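Local coordinates for putative oxidoreductase (Bacteroides fragilis NCTC 9343, PDB 3FHL), which is a putative oxidoreductase of the Gfo/Idh/MocA family that probably binds a nicotinamide dinucleotide cofactor in its Rossmann-fold domain, at residues F98-I109 / A328-E339. Residues are numbered along the deposited sequence; the frame is centred on the assembly and turned at random.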
loop_
_atom_site.group_PDB
_atom_site.type_symbol
_atom_site.label_atom_id
_atom_site.label_comp_id
_atom_site.label_asym_id
_atom_site.label_seq_id
_atom_site.Cartn_x
_atom_site.Cartn_y
_atom_site.Cartn_z
ATOM N N PHE C 98 27.522 6.113 5.093
ATOM C CA PHE C 98 28.673 6.585 4.318
ATOM C C PHE C 98 29.405 7.697 5.068
ATOM O O PHE C 98 30.570 7.535 5.432
ATOM C CB PHE C 98 28.186 7.030 2.924
ATOM C CG PHE C 98 29.245 7.652 2.032
ATOM C CD1 PHE C 98 30.561 7.190 2.012
ATOM C CD2 PHE C 98 28.893 8.681 1.164
ATOM C CE1 PHE C 98 31.505 7.777 1.178
ATOM C CE2 PHE C 98 29.825 9.259 0.320
ATOM C CZ PHE C 98 31.131 8.815 0.327
ATOM N N THR C 99 28.720 8.814 5.305
ATOM C CA THR C 99 29.275 9.910 6.096
ATOM C C THR C 99 28.195 10.479 7.003
ATOM O O THR C 99 27.007 10.187 6.823
ATOM C CB THR C 99 29.789 11.059 5.220
ATOM O OG1 THR C 99 28.788 11.403 4.252
ATOM C CG2 THR C 99 31.074 10.682 4.504
ATOM N N SER C 100 28.606 11.302 7.966
ATOM C CA SER C 100 27.652 11.959 8.851
ATOM C C SER C 100 26.900 13.084 8.136
ATOM O O SER C 100 25.746 13.350 8.458
ATOM C CB SER C 100 28.334 12.464 10.128
ATOM O OG SER C 100 29.225 13.527 9.855
ATOM N N THR C 101 27.549 13.726 7.162
ATOM C CA THR C 101 26.907 14.780 6.356
ATOM C C THR C 101 27.107 14.576 4.854
ATOM O O THR C 101 28.046 13.903 4.432
ATOM C CB THR C 101 27.398 16.228 6.720
ATOM O OG1 THR C 101 28.645 16.507 6.071
ATOM C CG2 THR C 101 27.537 16.433 8.236
ATOM N N THR C 102 26.220 15.183 4.064
ATOM C CA THR C 102 26.267 15.151 2.598
ATOM C C THR C 102 27.514 15.843 2.033
ATOM O O THR C 102 28.115 15.359 1.066
ATOM C CB THR C 102 24.983 15.775 1.992
ATOM O OG1 THR C 102 23.846 15.011 2.416
ATOM C CG2 THR C 102 25.019 15.794 0.457
ATOM N N LYS C 103 27.898 16.957 2.656
ATOM C CA LYS C 103 29.087 17.725 2.278
ATOM C C LYS C 103 30.377 16.898 2.408
ATOM O O LYS C 103 31.253 16.976 1.549
ATOM C CB LYS C 103 29.173 18.988 3.139
ATOM C CG LYS C 103 30.114 20.060 2.619
ATOM C CD LYS C 103 30.059 21.293 3.515
ATOM C CE LYS C 103 30.926 22.426 2.978
ATOM N NZ LYS C 103 30.773 23.673 3.790
ATOM N N GLN C 104 30.467 16.112 3.484
ATOM C CA GLN C 104 31.570 15.181 3.723
ATOM C C GLN C 104 31.622 14.084 2.657
ATOM O O GLN C 104 32.700 13.694 2.198
ATOM C CB GLN C 104 31.394 14.528 5.084
ATOM C CG GLN C 104 31.796 15.376 6.286
ATOM C CD GLN C 104 31.571 14.628 7.588
ATOM O OE1 GLN C 104 30.833 13.639 7.630
ATOM N NE2 GLN C 104 32.205 15.088 8.654
ATOM N N GLY C 105 30.445 13.588 2.282
ATOM C CA GLY C 105 30.307 12.596 1.231
ATOM C C GLY C 105 30.726 13.120 -0.125
ATOM O O GLY C 105 31.475 12.452 -0.849
ATOM N N GLU C 106 30.272 14.322 -0.466
ATOM C CA GLU C 106 30.689 14.967 -1.721
ATOM C C GLU C 106 32.206 15.207 -1.761
ATOM O O GLU C 106 32.828 15.064 -2.817
ATOM C CB GLU C 106 29.919 16.270 -1.964
ATOM C CG GLU C 106 28.436 16.044 -2.268
ATOM C CD GLU C 106 27.628 17.326 -2.420
ATOM O OE1 GLU C 106 27.963 18.343 -1.768
ATOM O OE2 GLU C 106 26.640 17.306 -3.188
ATOM N N GLU C 107 32.785 15.534 -0.604
ATOM C CA GLU C 107 34.235 15.718 -0.470
ATOM C C GLU C 107 35.026 14.432 -0.755
ATOM O O GLU C 107 36.029 14.458 -1.480
ATOM C CB GLU C 107 34.579 16.244 0.925
ATOM C CG GLU C 107 36.043 16.644 1.097
ATOM C CD GLU C 107 36.439 16.825 2.549
ATOM O OE1 GLU C 107 35.544 17.052 3.392
ATOM O OE2 GLU C 107 37.650 16.743 2.850
ATOM N N LEU C 108 34.574 13.319 -0.179
ATOM C CA LEU C 108 35.208 12.016 -0.385
ATOM C C LEU C 108 35.153 11.558 -1.835
ATOM O O LEU C 108 36.144 11.036 -2.360
ATOM C CB LEU C 108 34.575 10.961 0.519
ATOM C CG LEU C 108 34.893 11.072 2.009
ATOM C CD1 LEU C 108 34.314 9.875 2.744
ATOM C CD2 LEU C 108 36.394 11.177 2.240
ATOM N N ILE C 109 33.999 11.764 -2.472
ATOM C CA ILE C 109 33.775 11.390 -3.871
ATOM C C ILE C 109 34.736 12.152 -4.797
ATOM O O ILE C 109 35.355 11.555 -5.678
ATOM C CB ILE C 109 32.283 11.578 -4.279
ATOM C CG1 ILE C 109 31.414 10.478 -3.632
ATOM C CG2 ILE C 109 32.099 11.587 -5.809
ATOM C CD1 ILE C 109 29.909 10.743 -3.676
ATOM N N ALA C 328 29.596 5.549 -4.611
ATOM C CA ALA C 328 29.194 6.287 -3.414
ATOM C C ALA C 328 28.113 7.336 -3.676
ATOM O O ALA C 328 27.300 7.618 -2.784
ATOM C CB ALA C 328 30.404 6.932 -2.762
ATOM N N GLN C 329 28.084 7.888 -4.895
ATOM C CA GLN C 329 27.058 8.873 -5.283
ATOM C C GLN C 329 25.644 8.274 -5.165
ATOM O O GLN C 329 24.695 8.989 -4.854
ATOM C CB GLN C 329 27.304 9.392 -6.700
ATOM C CG GLN C 329 26.363 10.495 -7.176
ATOM C CD GLN C 329 26.496 11.769 -6.377
ATOM O OE1 GLN C 329 27.604 12.259 -6.150
ATOM N NE2 GLN C 329 25.360 12.330 -5.953
ATOM N N ASP C 330 25.525 6.963 -5.390
ATOM C CA ASP C 330 24.242 6.261 -5.240
ATOM C C ASP C 330 23.615 6.459 -3.858
ATOM O O ASP C 330 22.418 6.697 -3.774
ATOM C CB ASP C 330 24.369 4.766 -5.558
ATOM C CG ASP C 330 24.518 4.485 -7.046
ATOM O OD1 ASP C 330 24.412 5.419 -7.874
ATOM O OD2 ASP C 330 24.738 3.309 -7.397
ATOM N N ILE C 331 24.412 6.390 -2.791
ATOM C CA ILE C 331 23.873 6.591 -1.442
ATOM C C ILE C 331 23.548 8.062 -1.153
ATOM O O ILE C 331 22.654 8.341 -0.368
ATOM C CB ILE C 331 24.728 5.931 -0.319
ATOM C CG1 ILE C 331 23.889 5.633 0.931
ATOM C CG2 ILE C 331 25.889 6.795 0.091
ATOM C CD1 ILE C 331 22.746 4.646 0.722
ATOM N N LEU C 332 24.247 8.995 -1.800
ATOM C CA LEU C 332 23.904 10.402 -1.635
ATOM C C LEU C 332 22.555 10.669 -2.284
ATOM O O LEU C 332 21.746 11.417 -1.741
ATOM C CB LEU C 332 24.970 11.324 -2.222
ATOM C CG LEU C 332 26.361 11.355 -1.591
ATOM C CD1 LEU C 332 27.018 12.639 -2.051
ATOM C CD2 LEU C 332 26.339 11.297 -0.063
ATOM N N ASN C 333 22.327 10.045 -3.440
ATOM C CA ASN C 333 21.044 10.100 -4.139
ATOM C C ASN C 333 19.904 9.520 -3.306
ATOM O O ASN C 333 18.811 10.092 -3.234
ATOM C CB ASN C 333 21.145 9.360 -5.475
ATOM C CG ASN C 333 22.025 10.086 -6.486
ATOM O OD1 ASN C 333 22.453 11.220 -6.254
ATOM N ND2 ASN C 333 22.287 9.435 -7.621
ATOM N N VAL C 334 20.181 8.388 -2.668
ATOM C CA VAL C 334 19.229 7.738 -1.772
ATOM C C VAL C 334 18.871 8.647 -0.602
ATOM O O VAL C 334 17.692 8.816 -0.293
ATOM C CB VAL C 334 19.771 6.389 -1.295
ATOM C CG1 VAL C 334 18.983 5.843 -0.105
ATOM C CG2 VAL C 334 19.745 5.423 -2.447
ATOM N N ILE C 335 19.889 9.262 0.001
ATOM C CA ILE C 335 19.728 10.177 1.139
ATOM C C ILE C 335 18.932 11.427 0.770
ATOM O O ILE C 335 18.166 11.931 1.591
ATOM C CB ILE C 335 21.095 10.531 1.794
ATOM C CG1 ILE C 335 21.596 9.346 2.620
ATOM C CG2 ILE C 335 21.009 11.784 2.690
ATOM C CD1 ILE C 335 23.056 9.464 3.042
ATOM N N ARG C 336 19.090 11.903 -0.463
ATOM C CA ARG C 336 18.295 13.012 -0.953
ATOM C C ARG C 336 16.801 12.657 -0.937
ATOM O O ARG C 336 15.977 13.453 -0.467
ATOM C CB ARG C 336 18.718 13.397 -2.370
ATOM C CG ARG C 336 17.964 14.587 -2.943
ATOM C CD ARG C 336 18.603 15.038 -4.244
ATOM N NE ARG C 336 17.901 16.153 -4.873
ATOM C CZ ARG C 336 17.886 16.377 -6.185
ATOM N NH1 ARG C 336 18.525 15.553 -7.010
ATOM N NH2 ARG C 336 17.223 17.417 -6.675
ATOM N N ILE C 337 16.470 11.464 -1.443
ATOM C CA ILE C 337 15.098 10.942 -1.390
ATOM C C ILE C 337 14.582 10.780 0.048
ATOM O O ILE C 337 13.452 11.180 0.343
ATOM C CB ILE C 337 14.945 9.618 -2.192
ATOM C CG1 ILE C 337 15.430 9.796 -3.633
ATOM C CG2 ILE C 337 13.485 9.117 -2.187
ATOM C CD1 ILE C 337 14.704 10.862 -4.394
ATOM N N ILE C 338 15.408 10.224 0.934
ATOM C CA ILE C 338 15.052 10.070 2.350
ATOM C C ILE C 338 14.747 11.431 3.001
ATOM O O ILE C 338 13.751 11.583 3.703
ATOM C CB ILE C 338 16.155 9.350 3.140
ATOM C CG1 ILE C 338 16.208 7.865 2.763
ATOM C CG2 ILE C 338 15.936 9.496 4.651
ATOM C CD1 ILE C 338 17.338 7.086 3.446
ATOM N N GLU C 339 15.594 12.421 2.735
ATOM C CA GLU C 339 15.391 13.760 3.266
ATOM C C GLU C 339 14.118 14.383 2.706
ATOM O O GLU C 339 13.390 15.042 3.439
ATOM C CB GLU C 339 16.622 14.638 3.012
ATOM C CG GLU C 339 17.803 14.268 3.929
ATOM C CD GLU C 339 19.093 15.023 3.602
ATOM O OE1 GLU C 339 19.156 15.727 2.566
ATOM O OE2 GLU C 339 20.055 14.901 4.390
HETATM O O HOH W 1 22.510 13.679 -0.381
HETATM O O HOH W 2 25.092 14.860 -4.430
#
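The helical segments 102-109 and 328-339 run nearly antiparallel, their N-to-C directions 160° apart and their axes 10.2 Å apart at closest approach. Leu332 fits as a knob into the hole formed by Thr102, Gly105, Glu106 and Ile109, and its two methyls divide the work: Leu332 CD1 lies 3.7 Å from Glu106 CG, while Leu332 CD2 lies at the edge of the Phe98 ring, near its plane, 3.9 Å from Phe98 CD2. Phe98 turns CG opposite its own amide N (chi1 175°), which carries the ring toward Ala328, whose CB sits 4.2 Å from the ring centroid in an off-centre CH-pi contact. Ile331 CG2 packs 3.7 Å from Phe98 CB, and Thr99 CG2 lies over the centre of one ring face. Facing the start of segment 328-339, Ile109 sets CG1 against Ala328 CB, and its CD1 reaches Gln329 N (3.6 Å) and Leu332 CD1. No direct hydrogen bond joins the segments; one water donates to Glu106 OE2 and accepts from Gln329 NE2, whose amide is held by a nearly straight bond to Asn333 OD1 (N-H...O 168°). Helix 102-109 opens with a capping box: Gln104 N donates to Thr101 OG1 (3.2 Å), and Thr101 N bonds weakly to Gln104 OE1. Phe98 and Ala328 both touch Val121 of strand 119-122. The Leu332 knob joins a C-terminal alpha/beta helix to a Rossmann-fold helix, within the two-domain architecture of the Gfo/Idh/MocA family.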